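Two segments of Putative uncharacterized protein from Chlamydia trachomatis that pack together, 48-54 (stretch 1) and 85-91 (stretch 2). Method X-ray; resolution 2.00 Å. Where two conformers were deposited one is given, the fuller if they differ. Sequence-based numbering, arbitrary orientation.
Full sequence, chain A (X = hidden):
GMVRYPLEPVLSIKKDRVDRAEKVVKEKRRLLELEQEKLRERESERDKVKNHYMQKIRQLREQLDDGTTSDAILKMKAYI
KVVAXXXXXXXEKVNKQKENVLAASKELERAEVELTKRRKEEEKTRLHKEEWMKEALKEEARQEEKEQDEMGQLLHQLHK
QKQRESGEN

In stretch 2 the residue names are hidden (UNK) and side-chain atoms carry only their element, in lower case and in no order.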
# COMPACT_ATOMS: atom_id res chain seq x y z
N LYS A 48 -9.78 -23.48 -19.78
CA LYS A 48 -9.57 -24.63 -20.68
C LYS A 48 -10.44 -25.84 -20.37
O LYS A 48 -10.98 -26.44 -21.26
CB LYS A 48 -8.13 -25.02 -20.87
CG LYS A 48 -7.36 -25.37 -19.68
CD LYS A 48 -5.86 -25.20 -20.01
CE LYS A 48 -5.59 -23.88 -20.72
NZ LYS A 48 -4.23 -23.41 -20.46
N VAL A 49 -10.64 -26.14 -19.08
CA VAL A 49 -11.60 -27.19 -18.68
C VAL A 49 -13.02 -26.79 -19.06
O VAL A 49 -13.75 -27.60 -19.59
CB VAL A 49 -11.50 -27.56 -17.14
CG1 VAL A 49 -12.47 -28.72 -16.81
CG2 VAL A 49 -10.12 -28.07 -16.87
N LYS A 50 -13.40 -25.52 -18.81
CA LYS A 50 -14.73 -25.05 -19.18
C LYS A 50 -14.95 -25.16 -20.70
O LYS A 50 -16.05 -25.53 -21.17
CB LYS A 50 -14.92 -23.60 -18.72
CG LYS A 50 -16.36 -23.15 -18.66
CD LYS A 50 -16.45 -21.60 -18.49
CE LYS A 50 -17.86 -21.17 -18.11
NZ LYS A 50 -18.42 -19.99 -18.91
N ASN A 51 -13.91 -24.87 -21.47
CA ASN A 51 -14.05 -24.99 -22.92
C ASN A 51 -14.15 -26.43 -23.38
O ASN A 51 -14.92 -26.75 -24.28
CB ASN A 51 -12.96 -24.18 -23.64
CG ASN A 51 -13.21 -22.68 -23.50
OD1 ASN A 51 -14.35 -22.24 -23.61
ND2 ASN A 51 -12.17 -21.91 -23.25
N HIS A 52 -13.39 -27.30 -22.74
CA HIS A 52 -13.42 -28.70 -23.05
C HIS A 52 -14.83 -29.23 -22.80
O HIS A 52 -15.37 -30.07 -23.55
CB HIS A 52 -12.29 -29.42 -22.23
CG HIS A 52 -12.24 -30.90 -22.43
ND1 HIS A 52 -12.33 -31.49 -23.68
CD2 HIS A 52 -12.09 -31.92 -21.55
CE1 HIS A 52 -12.25 -32.80 -23.56
NE2 HIS A 52 -12.09 -33.09 -22.27
N TYR A 53 -15.47 -28.69 -21.76
CA TYR A 53 -16.81 -29.17 -21.32
C TYR A 53 -17.80 -28.73 -22.37
O TYR A 53 -18.63 -29.50 -22.87
CB TYR A 53 -17.11 -28.54 -19.95
CG TYR A 53 -18.38 -28.93 -19.26
CD1 TYR A 53 -18.71 -30.27 -19.03
CD2 TYR A 53 -19.19 -27.96 -18.70
CE1 TYR A 53 -19.88 -30.61 -18.32
CE2 TYR A 53 -20.34 -28.26 -18.02
CZ TYR A 53 -20.69 -29.59 -17.85
OH TYR A 53 -21.85 -29.84 -17.16
N MSE A 54 -17.68 -27.47 -22.73
CA MSE A 54 -18.53 -26.89 -23.78
C MSE A 54 -18.40 -27.65 -25.10
O MSE A 54 -19.38 -28.00 -25.72
CB MSE A 54 -18.26 -25.38 -23.90
CG MSE A 54 -18.66 -24.63 -22.63
SE MSE A 54 -18.76 -22.66 -22.61
CE MSE A 54 -20.68 -22.48 -22.94
N UNK A 85 -17.26 -32.37 -13.16
CA UNK A 85 -16.61 -32.41 -11.84
C UNK A 85 -15.21 -31.80 -11.97
O UNK A 85 -14.79 -31.07 -11.10
c UNK A 85 -17.95 -34.42 -11.05
c UNK A 85 -15.66 -34.03 -9.99
c UNK A 85 -16.54 -33.89 -11.31
c UNK A 85 -17.98 -35.95 -10.83
N UNK A 86 -14.48 -32.06 -13.04
CA UNK A 86 -13.21 -31.38 -13.18
C UNK A 86 -13.42 -29.88 -13.17
O UNK A 86 -12.59 -29.13 -12.59
o UNK A 86 -10.73 -32.68 -16.53
c UNK A 86 -11.66 -33.40 -16.14
c UNK A 86 -12.49 -31.72 -14.48
c UNK A 86 -12.26 -33.18 -14.74
n UNK A 86 -12.20 -34.36 -16.89
N UNK A 87 -14.46 -29.41 -13.87
CA UNK A 87 -14.76 -27.99 -13.91
C UNK A 87 -15.06 -27.42 -12.49
O UNK A 87 -14.48 -26.39 -12.13
c UNK A 87 -17.46 -26.00 -16.00
c UNK A 87 -14.99 -25.31 -15.35
c UNK A 87 -15.92 -27.66 -14.89
c UNK A 87 -16.32 -26.19 -14.96
N UNK A 88 -15.95 -28.05 -11.71
CA UNK A 88 -16.20 -27.58 -10.33
C UNK A 88 -14.90 -27.56 -9.53
O UNK A 88 -14.72 -26.68 -8.70
o UNK A 88 -16.89 -29.78 -9.57
c UNK A 88 -17.26 -28.40 -9.59
N UNK A 89 -13.98 -28.49 -9.78
CA UNK A 89 -12.72 -28.52 -8.98
C UNK A 89 -11.85 -27.29 -9.37
O UNK A 89 -11.21 -26.67 -8.53
o UNK A 89 -12.42 -33.41 -8.31
c UNK A 89 -11.97 -29.83 -9.19
c UNK A 89 -12.06 -32.39 -8.91
o UNK A 89 -11.25 -32.43 -9.86
c UNK A 89 -12.66 -31.04 -8.51
N UNK A 90 -11.87 -26.93 -10.66
CA UNK A 90 -11.13 -25.75 -11.11
C UNK A 90 -11.74 -24.48 -10.54
O UNK A 90 -10.99 -23.59 -10.17
o UNK A 90 -8.33 -25.63 -12.65
c UNK A 90 -11.12 -25.64 -12.64
c UNK A 90 -8.88 -26.72 -12.91
o UNK A 90 -8.27 -27.80 -12.86
c UNK A 90 -10.32 -26.73 -13.31
N UNK A 91 -13.08 -24.37 -10.52
CA UNK A 91 -13.75 -23.22 -9.91
C UNK A 91 -13.39 -23.06 -8.43
O UNK A 91 -13.30 -21.94 -7.93
o UNK A 91 -16.40 -22.24 -13.36
c UNK A 91 -15.84 -23.48 -11.41
c UNK A 91 -15.28 -23.31 -10.01
o UNK A 91 -15.30 -21.13 -11.79
c UNK A 91 -15.84 -22.19 -12.24

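Both stretches are helical, and each helix runs on beyond the segment at both ends. The axes approach to 9.1 Å, and the angle of 157° between their directions makes the pair close to antiparallel.

Position 85 carries four side-chain carbons and no other element. The chain forks at the first carbon, and one arm is two carbons long. The CA-to-CB bond points away from stretch 1, and the side chain makes no contact with it. A fork at CB with unequal carbon arms is isoleucine, Ile85.

Position 86 has three carbons in a row, the third carrying one oxygen and one nitrogen. CA-to-CB points toward stretch 1. The closest contact is carbon to carbon, CG1 of Val49 to CB of residue 86 at 3.8 Å. A terminal amide on a three-carbon chain is glutamine, Gln86. The amide makes no hydrogen bond to stretch 1.

Position 87 has four carbons, forked at the second. CA-to-CB points sideways, but the end of the side chain comes nearer to stretch 1. It meets three residues there. CG1 of Val49 lies 3.6 Å from the backbone N of residue 87 and 4.1 Å from its CB. The two end carbons approach Lys50 and Tyr53. A fork at the second carbon, with no heteroatom, is leucine, Leu87. CB of Lys50 is 3.8 Å from CD1 of Leu87, and CD2 of Tyr53 is 3.8 Å from CD2 of Leu87. The leucine methyl approaches the tyrosine ring obliquely.

Position 88 has one carbon followed by one oxygen. It is out of reach of stretch 1. This is serine, Ser88. With chi1 in the p well, its OG turns back along the helix and donates a hydrogen bond to the backbone O of Ile85 at 2.9 Å.

Position 89 has three carbons, the third carrying two oxygens. It does not reach stretch 1. The terminal carboxylate identifies glutamate, Glu89. Its side chain is exposed.

Position 90 has the same atoms, but CA-to-CB points toward stretch 1. The carbon chain touches Val49. This is again glutamate, Glu90; its CG is 3.8 Å from CG2 of Val49. OE2 is hydrogen-bonded to a residue just outside the stretches.

Position 91 also has three carbons and two terminal oxygens. CA-to-CB points sideways and the end comes nearer, yet the side chain does not come into contact with stretch 1. It is glutamate, Glu91.

The contact is small, burying 309 Å² over both sides, and no hydrogen bond crosses it. Val49 and Leu87 are at its centre, with CA atoms 5.8 Å apart. Val49 lies against carbons of Gln86 and Glu90, one turn apart on stretch 2. Leu87 in turn meets Val49, the CB of Lys50 and the Tyr53 ring. Apart from the approach of Val49 to the backbone N of Leu87, the closest contacts are between carbons, and Gln86 and Glu90, though polar or charged, also meet Val49 through carbons.

Stretch 2 (85-91) IQLSEEE
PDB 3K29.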